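Side-chain contacts in kelch repeat and BTB domain-containing protein A55 (Vaccinia virus WR, PDB 6I2M), which probably serves as a substrate-specific adapter of CUL3-containing E3 ubiquitin ligases, its BTB domain contacting CUL3 and its Kelch repeats presumably recruiting host targets for ubiquitination: residues A[25-30]-A[70-75]; A[44-49]-A[62-67]; A[89-94]-A[124-129]. One frame throughout, in Å; residues are numbered along the deposited sequence.

Contact 1 of 3, residues A[25-30]-A[70-75]; sequences IVINDE and QSVNDL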
loop_
_atom_site.group_PDB
_atom_site.type_symbol
_atom_site.label_atom_id
_atom_site.label_comp_id
_atom_site.label_asym_id
_atom_site.label_seq_id
_atom_site.Cartn_x
_atom_site.Cartn_y
_atom_site.Cartn_z
ATOM N N ILE A 25 11.364 -14.759 9.887
ATOM C CA ILE A 25 11.881 -15.688 8.878
ATOM C C ILE A 25 13.338 -16.024 9.206
ATOM O O ILE A 25 14.169 -15.123 9.331
ATOM C CB ILE A 25 11.663 -15.161 7.427
ATOM C CG1 ILE A 25 10.155 -15.003 7.127
ATOM C CG2 ILE A 25 12.329 -16.080 6.386
ATOM C CD1 ILE A 25 9.792 -13.869 6.187
ATOM N N VAL A 26 13.627 -17.327 9.369
ATOM C CA VAL A 26 14.950 -17.843 9.719
ATOM C C VAL A 26 15.614 -18.555 8.533
ATOM O O VAL A 26 15.078 -19.534 8.005
ATOM C CB VAL A 26 14.904 -18.721 11.006
ATOM C CG1 VAL A 26 16.241 -19.411 11.273
ATOM C CG2 VAL A 26 14.484 -17.894 12.217
ATOM N N ILE A 27 16.787 -18.042 8.123
ATOM C CA ILE A 27 17.626 -18.586 7.052
ATOM C C ILE A 27 18.996 -18.859 7.686
ATOM O O ILE A 27 19.792 -17.932 7.870
ATOM C CB ILE A 27 17.694 -17.660 5.795
ATOM C CG1 ILE A 27 16.288 -17.339 5.246
ATOM C CG2 ILE A 27 18.576 -18.271 4.694
ATOM C CD1 ILE A 27 16.070 -15.888 4.942
ATOM N N ASN A 28 19.227 -20.133 8.072
ATOM C CA ASN A 28 20.432 -20.650 8.735
ATOM C C ASN A 28 20.685 -19.977 10.101
ATOM O O ASN A 28 20.334 -20.561 11.129
ATOM C CB ASN A 28 21.672 -20.604 7.818
ATOM C CG ASN A 28 21.553 -21.444 6.569
ATOM O OD1 ASN A 28 21.427 -22.674 6.619
ATOM N ND2 ASN A 28 21.607 -20.797 5.415
ATOM N N ASP A 29 21.264 -18.755 10.109
ATOM C CA ASP A 29 21.574 -17.994 11.327
ATOM C C ASP A 29 21.029 -16.555 11.289
ATOM O O ASP A 29 21.095 -15.845 12.297
ATOM C CB ASP A 29 23.092 -17.992 11.588
ATOM C CG ASP A 29 23.670 -19.363 11.887
ATOM O OD1 ASP A 29 23.329 -19.933 12.947
ATOM O OD2 ASP A 29 24.470 -19.860 11.066
ATOM N N GLU A 30 20.484 -16.138 10.133
ATOM C CA GLU A 30 19.925 -14.802 9.911
ATOM C C GLU A 30 18.423 -14.752 10.211
ATOM O O GLU A 30 17.713 -15.732 9.971
ATOM C CB GLU A 30 20.201 -14.336 8.473
ATOM C CG GLU A 30 21.670 -14.105 8.147
ATOM C CD GLU A 30 22.246 -12.730 8.438
ATOM O OE1 GLU A 30 21.617 -11.952 9.191
ATOM O OE2 GLU A 30 23.342 -12.433 7.909
ATOM N N GLN A 70 20.092 -13.026 0.985
ATOM C CA GLN A 70 20.049 -11.719 0.318
ATOM C C GLN A 70 18.884 -11.630 -0.674
ATOM O O GLN A 70 18.305 -10.556 -0.835
ATOM C CB GLN A 70 21.401 -11.389 -0.348
ATOM C CG GLN A 70 21.594 -9.915 -0.752
ATOM C CD GLN A 70 21.516 -8.925 0.394
ATOM O OE1 GLN A 70 22.059 -9.137 1.487
ATOM N NE2 GLN A 70 20.843 -7.808 0.160
ATOM N N SER A 71 18.514 -12.772 -1.288
ATOM C CA SER A 71 17.391 -12.893 -2.213
ATOM C C SER A 71 16.067 -12.709 -1.453
ATOM O O SER A 71 15.271 -11.858 -1.843
ATOM C CB SER A 71 17.429 -14.243 -2.923
ATOM O OG SER A 71 16.352 -14.391 -3.830
ATOM N N VAL A 72 15.864 -13.471 -0.347
ATOM C CA VAL A 72 14.670 -13.413 0.513
ATOM C C VAL A 72 14.508 -12.003 1.117
ATOM O O VAL A 72 13.416 -11.441 1.042
ATOM C CB VAL A 72 14.643 -14.540 1.597
ATOM C CG1 VAL A 72 13.445 -14.399 2.533
ATOM C CG2 VAL A 72 14.640 -15.926 0.963
ATOM N N ASN A 73 15.604 -11.432 1.668
ATOM C CA ASN A 73 15.645 -10.098 2.284
ATOM C C ASN A 73 15.208 -8.990 1.317
ATOM O O ASN A 73 14.393 -8.146 1.694
ATOM C CB ASN A 73 17.038 -9.804 2.859
ATOM C CG ASN A 73 17.098 -8.559 3.708
ATOM O OD1 ASN A 73 16.707 -8.554 4.881
ATOM N ND2 ASN A 73 17.589 -7.473 3.133
ATOM N N ASP A 74 15.732 -9.008 0.072
ATOM C CA ASP A 74 15.395 -8.029 -0.964
ATOM C C ASP A 74 13.970 -8.206 -1.477
ATOM O O ASP A 74 13.341 -7.220 -1.863
ATOM C CB ASP A 74 16.407 -8.069 -2.121
ATOM C CG ASP A 74 17.788 -7.521 -1.794
ATOM O OD1 ASP A 74 17.962 -6.958 -0.687
ATOM O OD2 ASP A 74 18.692 -7.653 -2.644
ATOM N N LEU A 75 13.460 -9.457 -1.469
ATOM C CA LEU A 75 12.094 -9.773 -1.886
ATOM C C LEU A 75 11.086 -9.248 -0.871
ATOM O O LEU A 75 10.026 -8.775 -1.275
ATOM C CB LEU A 75 11.904 -11.276 -2.132
ATOM C CG LEU A 75 12.390 -11.799 -3.485
ATOM C CD1 LEU A 75 12.591 -13.287 -3.445
ATOM C CD2 LEU A 75 11.430 -11.448 -4.595
#
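Strand 23-27 of the BTB domain packs against helix 69-79 where Ile25 and Ile27 meet Val72. The Ile27 side chain and Val72 meet end on: Ile27 CD1 lies 3.9 Å from Val72 CG1 and equally near its CB, so one methyl group rests on the branch point as well as on a branch. Ile27 CG1 stands anti to its own carbonyl carbon (chi1 -55°), and CD1 at its end spans the gap to the helix, where the CA atoms of Ile27 and Val72 are 8.8 Å apart. The same Val72 CG1 also meets the second isoleucine, lying 4.3 Å from Ile25 CG2. Two residues apart on an extended strand, Ile25 and Ile27 present their side chains on one sheet face, which is how the small sheet of the BTB fold turns an apolar surface to its helices. The strand ends in a tight hairpin leading into strand 30-34. Its closure is marked by paired backbone bonds, Ile27 N to Glu30 O at 3.1 Å and Glu30 N to Ile27 O at 3.0 Å. All three touching residues are buried, yet the segments bury just 97 Å² between them, and the rest of the surroundings comes from other residues: Ile27 also packs on Tyr69 and Ile32, Ile25 on Ile76 and Leu64, and Val72 on Leu67 and Thr97.

Contact 2 of 3, residues A[44-49]-A[62-67]; sequences EYFSIL and VNLSHL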
loop_
_atom_site.group_PDB
_atom_site.type_symbol
_atom_site.label_atom_id
_atom_site.label_comp_id
_atom_site.label_asym_id
_atom_site.label_seq_id
_atom_site.Cartn_x
_atom_site.Cartn_y
_atom_site.Cartn_z
ATOM N N GLU A 44 1.765 -15.582 -2.249
ATOM C CA GLU A 44 0.669 -16.522 -2.014
ATOM C C GLU A 44 1.090 -17.720 -1.148
ATOM O O GLU A 44 0.219 -18.420 -0.627
ATOM C CB GLU A 44 0.023 -16.955 -3.335
ATOM C CG GLU A 44 -1.473 -17.198 -3.223
ATOM C CD GLU A 44 -2.211 -17.335 -4.540
ATOM O OE1 GLU A 44 -2.249 -16.348 -5.309
ATOM O OE2 GLU A 44 -2.768 -18.427 -4.795
ATOM N N TYR A 45 2.419 -17.933 -0.967
ATOM C CA TYR A 45 2.980 -18.996 -0.122
ATOM C C TYR A 45 2.580 -18.737 1.331
ATOM O O TYR A 45 2.067 -19.643 1.987
ATOM C CB TYR A 45 4.518 -19.062 -0.254
ATOM C CG TYR A 45 5.173 -20.162 0.558
ATOM C CD1 TYR A 45 5.678 -19.909 1.832
ATOM C CD2 TYR A 45 5.311 -21.447 0.045
ATOM C CE1 TYR A 45 6.274 -20.919 2.587
ATOM C CE2 TYR A 45 5.910 -22.463 0.788
ATOM C CZ TYR A 45 6.392 -22.194 2.059
ATOM O OH TYR A 45 6.986 -23.193 2.790
ATOM N N PHE A 46 2.806 -17.495 1.815
ATOM C CA PHE A 46 2.463 -17.049 3.166
ATOM C C PHE A 46 0.944 -17.003 3.364
ATOM O O PHE A 46 0.474 -17.273 4.469
ATOM C CB PHE A 46 3.092 -15.679 3.465
ATOM C CG PHE A 46 4.602 -15.680 3.539
ATOM C CD1 PHE A 46 5.369 -15.337 2.433
ATOM C CD2 PHE A 46 5.257 -16.007 4.721
ATOM C CE1 PHE A 46 6.765 -15.331 2.503
ATOM C CE2 PHE A 46 6.654 -16.000 4.791
ATOM C CZ PHE A 46 7.398 -15.662 3.682
ATOM N N SER A 47 0.184 -16.687 2.292
ATOM C CA SER A 47 -1.283 -16.634 2.303
ATOM C C SER A 47 -1.869 -18.019 2.593
ATOM O O SER A 47 -2.799 -18.141 3.391
ATOM C CB SER A 47 -1.810 -16.099 0.975
ATOM O OG SER A 47 -3.213 -15.896 1.018
ATOM N N ILE A 48 -1.300 -19.063 1.966
ATOM C CA ILE A 48 -1.718 -20.450 2.170
ATOM C C ILE A 48 -1.142 -20.972 3.499
ATOM O O ILE A 48 -1.782 -21.794 4.158
ATOM C CB ILE A 48 -1.382 -21.325 0.928
ATOM C CG1 ILE A 48 -2.268 -20.914 -0.268
ATOM C CG2 ILE A 48 -1.540 -22.819 1.223
ATOM C CD1 ILE A 48 -1.654 -21.104 -1.609
ATOM N N LEU A 49 0.043 -20.459 3.906
ATOM C CA LEU A 49 0.696 -20.827 5.164
ATOM C C LEU A 49 -0.135 -20.354 6.362
ATOM O O LEU A 49 -0.464 -21.175 7.211
ATOM C CB LEU A 49 2.145 -20.283 5.226
ATOM C CG LEU A 49 2.999 -20.638 6.459
ATOM C CD1 LEU A 49 3.342 -22.118 6.501
ATOM C CD2 LEU A 49 4.278 -19.832 6.476
ATOM N N VAL A 62 9.275 -19.052 10.872
ATOM C CA VAL A 62 9.243 -19.769 9.586
ATOM C C VAL A 62 10.693 -20.035 9.143
ATOM O O VAL A 62 11.471 -19.089 9.007
ATOM C CB VAL A 62 8.424 -19.023 8.487
ATOM C CG1 VAL A 62 8.412 -19.803 7.172
ATOM C CG2 VAL A 62 6.997 -18.746 8.945
ATOM N N ASN A 63 11.045 -21.316 8.920
ATOM C CA ASN A 63 12.392 -21.715 8.506
ATOM C C ASN A 63 12.500 -21.930 6.992
ATOM O O ASN A 63 11.922 -22.878 6.453
ATOM C CB ASN A 63 12.866 -22.949 9.293
ATOM C CG ASN A 63 14.334 -23.294 9.140
ATOM O OD1 ASN A 63 15.189 -22.443 8.862
ATOM N ND2 ASN A 63 14.661 -24.563 9.338
ATOM N N LEU A 64 13.237 -21.035 6.313
ATOM C CA LEU A 64 13.466 -21.082 4.866
ATOM C C LEU A 64 14.978 -21.072 4.559
ATOM O O LEU A 64 15.447 -20.287 3.730
ATOM C CB LEU A 64 12.736 -19.919 4.154
ATOM C CG LEU A 64 11.201 -19.930 4.170
ATOM C CD1 LEU A 64 10.647 -18.542 3.907
ATOM C CD2 LEU A 64 10.633 -20.920 3.156
ATOM N N SER A 65 15.730 -21.967 5.230
ATOM C CA SER A 65 17.185 -22.113 5.104
ATOM C C SER A 65 17.662 -22.629 3.740
ATOM O O SER A 65 18.826 -22.416 3.391
ATOM C CB SER A 65 17.732 -22.990 6.226
ATOM O OG SER A 65 17.553 -22.369 7.489
ATOM N N HIS A 66 16.771 -23.290 2.968
ATOM C CA HIS A 66 17.083 -23.833 1.641
ATOM C C HIS A 66 17.123 -22.756 0.533
ATOM O O HIS A 66 17.501 -23.060 -0.602
ATOM C CB HIS A 66 16.129 -24.988 1.284
ATOM C CG HIS A 66 14.705 -24.568 1.095
ATOM N ND1 HIS A 66 13.874 -24.328 2.175
ATOM C CD2 HIS A 66 14.007 -24.368 -0.047
ATOM C CE1 HIS A 66 12.706 -23.981 1.658
ATOM N NE2 HIS A 66 12.739 -23.994 0.324
ATOM N N LEU A 67 16.751 -21.503 0.872
ATOM C CA LEU A 67 16.744 -20.354 -0.040
ATOM C C LEU A 67 17.858 -19.353 0.319
ATOM O O LEU A 67 18.313 -19.330 1.466
ATOM C CB LEU A 67 15.370 -19.650 -0.021
ATOM C CG LEU A 67 14.138 -20.485 -0.402
ATOM C CD1 LEU A 67 12.883 -19.902 0.207
ATOM C CD2 LEU A 67 13.984 -20.610 -1.913
#
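Leu49 and Val62 form the closer-packed of two apolar groups that join helix 44-49 of the BTB domain to strand 61-63 and the turn following it. The one purely aliphatic pair brings Leu49 CD2 to both branches of Val62, at 3.8 Å from CG2 and 4.2 Å from CG1. The two side chains meet methyl to methyl; Leu49 CG is anti to its backbone N (chi1 -177°), carrying the methyl group out from the helix to the valine.

The aromatic group centres on Leu64, whose two methyl groups are divided between two rings. Phe46 CZ lies 4.3 Å from Leu64 CD1, while Tyr45 CE1 is 4.4 Å from Leu64 CD2; both methyl groups meet their rings obliquely. Consecutive on the helix, the two aromatic residues start out differently, with chi1 of -178° for Tyr45 and -67° for Phe46, and still converge on one leucine. Leu64 opens a type I turn running to Leu67, so this leucine sits where the strand gives way to the turn.

Polar interactions point elsewhere. The Tyr45 hydroxyl is hydrogen-bonded to a basic side chain of another protein's chain, and aromatic side chains of that chain meet the Tyr45 ring, consistent with the CUL3-binding role of this domain. That same oxygen, Tyr45 OH, also lies 4.3 Å from Leu64 CD2.

Contact 3 of 3, residues A[89-94]-A[124-129]; sequences DNVKYI and IDFYIY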
loop_
_atom_site.group_PDB
_atom_site.type_symbol
_atom_site.label_atom_id
_atom_site.label_comp_id
_atom_site.label_asym_id
_atom_site.label_seq_id
_atom_site.Cartn_x
_atom_site.Cartn_y
_atom_site.Cartn_z
ATOM N N ASP A 89 23.829 -10.330 -12.024
ATOM C CA ASP A 89 24.346 -11.369 -11.133
ATOM C C ASP A 89 23.335 -11.894 -10.103
ATOM O O ASP A 89 23.334 -13.098 -9.837
ATOM C CB ASP A 89 25.635 -10.902 -10.437
ATOM C CG ASP A 89 26.777 -10.606 -11.391
ATOM O OD1 ASP A 89 27.323 -11.565 -11.981
ATOM O OD2 ASP A 89 27.130 -9.417 -11.544
ATOM N N ASN A 90 22.491 -11.013 -9.519
ATOM C CA ASN A 90 21.523 -11.422 -8.493
ATOM C C ASN A 90 20.149 -11.867 -9.034
ATOM O O ASN A 90 19.478 -12.649 -8.358
ATOM C CB ASN A 90 21.351 -10.344 -7.405
ATOM C CG ASN A 90 20.829 -8.988 -7.838
ATOM O OD1 ASN A 90 20.069 -8.837 -8.802
ATOM N ND2 ASN A 90 21.198 -7.960 -7.091
ATOM N N VAL A 91 19.739 -11.386 -10.235
ATOM C CA VAL A 91 18.440 -11.696 -10.875
ATOM C C VAL A 91 18.188 -13.205 -11.052
ATOM O O VAL A 91 17.034 -13.638 -11.015
ATOM C CB VAL A 91 18.192 -10.935 -12.206
ATOM C CG1 VAL A 91 17.955 -9.452 -11.954
ATOM C CG2 VAL A 91 19.314 -11.155 -13.222
ATOM N N LYS A 92 19.267 -13.986 -11.241
ATOM C CA LYS A 92 19.257 -15.439 -11.401
ATOM C C LYS A 92 18.712 -16.109 -10.129
ATOM O O LYS A 92 17.911 -17.040 -10.220
ATOM C CB LYS A 92 20.688 -15.922 -11.696
ATOM C CG LYS A 92 20.786 -17.308 -12.315
ATOM C CD LYS A 92 22.240 -17.694 -12.557
ATOM C CE LYS A 92 22.374 -19.080 -13.136
ATOM N NZ LYS A 92 23.795 -19.450 -13.359
ATOM N N TYR A 93 19.123 -15.605 -8.949
ATOM C CA TYR A 93 18.725 -16.142 -7.647
ATOM C C TYR A 93 17.422 -15.539 -7.106
ATOM O O TYR A 93 16.708 -16.231 -6.378
ATOM C CB TYR A 93 19.871 -16.018 -6.626
ATOM C CG TYR A 93 21.179 -16.609 -7.114
ATOM C CD1 TYR A 93 21.410 -17.982 -7.065
ATOM C CD2 TYR A 93 22.180 -15.797 -7.637
ATOM C CE1 TYR A 93 22.606 -18.531 -7.525
ATOM C CE2 TYR A 93 23.381 -16.335 -8.100
ATOM C CZ TYR A 93 23.590 -17.703 -8.041
ATOM O OH TYR A 93 24.773 -18.238 -8.493
ATOM N N ILE A 94 17.106 -14.273 -7.464
ATOM C CA ILE A 94 15.876 -13.591 -7.027
ATOM C C ILE A 94 14.641 -14.226 -7.699
ATOM O O ILE A 94 13.620 -14.406 -7.035
ATOM C CB ILE A 94 15.948 -12.035 -7.178
ATOM C CG1 ILE A 94 17.117 -11.457 -6.341
ATOM C CG2 ILE A 94 14.618 -11.360 -6.771
ATOM C CD1 ILE A 94 17.580 -10.048 -6.728
ATOM N N ILE A 124 23.875 -17.765 -22.742
ATOM C CA ILE A 124 24.585 -19.030 -22.534
ATOM C C ILE A 124 24.397 -19.553 -21.086
ATOM O O ILE A 124 24.248 -20.761 -20.891
ATOM C CB ILE A 124 26.077 -18.900 -22.984
ATOM C CG1 ILE A 124 26.802 -20.264 -22.990
ATOM C CG2 ILE A 124 26.858 -17.834 -22.191
ATOM C CD1 ILE A 124 27.712 -20.471 -24.181
ATOM N N ASP A 125 24.337 -18.636 -20.100
ATOM C CA ASP A 125 24.150 -18.949 -18.683
ATOM C C ASP A 125 22.670 -19.105 -18.310
ATOM O O ASP A 125 22.339 -19.979 -17.504
ATOM C CB ASP A 125 24.828 -17.875 -17.808
ATOM C CG ASP A 125 24.767 -18.117 -16.311
ATOM O OD1 ASP A 125 25.042 -19.260 -15.879
ATOM O OD2 ASP A 125 24.465 -17.159 -15.569
ATOM N N PHE A 126 21.786 -18.265 -18.892
ATOM C CA PHE A 126 20.345 -18.279 -18.622
ATOM C C PHE A 126 19.611 -19.509 -19.179
ATOM O O PHE A 126 18.523 -19.825 -18.691
ATOM C CB PHE A 126 19.673 -16.977 -19.090
ATOM C CG PHE A 126 19.911 -15.804 -18.168
ATOM C CD1 PHE A 126 19.258 -15.716 -16.944
ATOM C CD2 PHE A 126 20.778 -14.781 -18.529
ATOM C CE1 PHE A 126 19.486 -14.635 -16.087
ATOM C CE2 PHE A 126 21.001 -13.696 -17.673
ATOM C CZ PHE A 126 20.351 -13.629 -16.459
ATOM N N TYR A 127 20.198 -20.205 -20.175
ATOM C CA TYR A 127 19.603 -21.412 -20.761
ATOM C C TYR A 127 19.714 -22.604 -19.807
ATOM O O TYR A 127 18.714 -23.286 -19.575
ATOM C CB TYR A 127 20.216 -21.732 -22.138
ATOM C CG TYR A 127 19.807 -23.076 -22.707
ATOM C CD1 TYR A 127 18.582 -23.243 -23.345
ATOM C CD2 TYR A 127 20.653 -24.178 -22.618
ATOM C CE1 TYR A 127 18.198 -24.480 -23.865
ATOM C CE2 TYR A 127 20.278 -25.421 -23.126
ATOM C CZ TYR A 127 19.052 -25.566 -23.755
ATOM O OH TYR A 127 18.684 -26.787 -24.267
ATOM N N ILE A 128 20.931 -22.852 -19.265
ATOM C CA ILE A 128 21.232 -23.936 -18.314
ATOM C C ILE A 128 20.416 -23.729 -17.020
ATOM O O ILE A 128 19.974 -24.704 -16.406
ATOM C CB ILE A 128 22.771 -24.063 -18.057
ATOM C CG1 ILE A 128 23.570 -24.074 -19.388
ATOM C CG2 ILE A 128 23.103 -25.307 -17.209
ATOM C CD1 ILE A 128 25.041 -23.635 -19.283
ATOM N N TYR A 129 20.189 -22.450 -16.649
ATOM C CA TYR A 129 19.401 -22.027 -15.492
ATOM C C TYR A 129 17.922 -22.404 -15.672
ATOM O O TYR A 129 17.346 -23.046 -14.793
ATOM C CB TYR A 129 19.567 -20.509 -15.259
ATOM C CG TYR A 129 18.538 -19.909 -14.325
ATOM C CD1 TYR A 129 18.591 -20.142 -12.955
ATOM C CD2 TYR A 129 17.505 -19.113 -14.814
ATOM C CE1 TYR A 129 17.641 -19.604 -12.093
ATOM C CE2 TYR A 129 16.545 -18.571 -13.960
ATOM C CZ TYR A 129 16.618 -18.817 -12.599
ATOM O OH TYR A 129 15.684 -18.284 -11.744
#
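Lys92 lies over the ring of Tyr129, and this is the tightly packed part of the contact. Its CG stands 3.6 Å above the Tyr129 ring plane, displaced toward the rim, and 4.0 Å from the ring centroid at 24° off the normal, which is a CH-pi contact over one face. Farther along, Lys92 CE passes 3.8 Å from Tyr129 CB; the lysine chain runs antiparallel to the tyrosine side chain. The Tyr129 ring is buried, and its hydroxyl is hydrogen-bonded to Ser96 OG.

The far end of the lysine forms the solvent side, where both charged residues are partly exposed. With CG anti to the backbone N (chi1 -161°) and every later torsion extended, Lys92 reaches across the helix gap in a straight run to a salt bridge with Asp125, whose side chain lies roughly perpendicular to it. The bridge is lopsided. Lys92 NZ donates to Asp125 OD1 at 2.8 Å, meeting the oxygen on its syn side and 23° out of the carboxylate plane, whereas its bond to Asp125 OD2 at 3.3 Å is weak.

Looser, though buried, is the pairing of Val91 with Phe126. Here Val91 CG2 comes to the ring edge, near the ring plane, 4.2 Å from Phe126 CZ. The contact thus ties helix 91-101 of the BTB/POZ region to helix 120-132 of the BACK region, with Ile114 of helix 104-116 touching both Val91 and Phe126, and Ser142 of helix 136-147 also packing on Phe126.

Contacts 1 and 2 share the BTB sheet: their centres lie 11 Å apart, and strands 23-27 and 61-63 are joined by a probable hydrogen bond from Val26 N to Val62 O of 2.8 Å. Contact 2 is nested in the loop contact 1 closes, and contact 3 follows both. Its centre is 19 Å from that of contact 1, yet they touch through helices 69-79 and 91-101, where Ser71 OG and Tyr93 O, 3.2 Å apart, probably hydrogen-bond. Contacts 2 and 3 stay about 7 Å apart at their nearest atoms; contact 2 alone is reached by another protein's chain, whereas contact 3 joins the BTB/POZ and BACK regions, which this chain holds without the Kelch repeats.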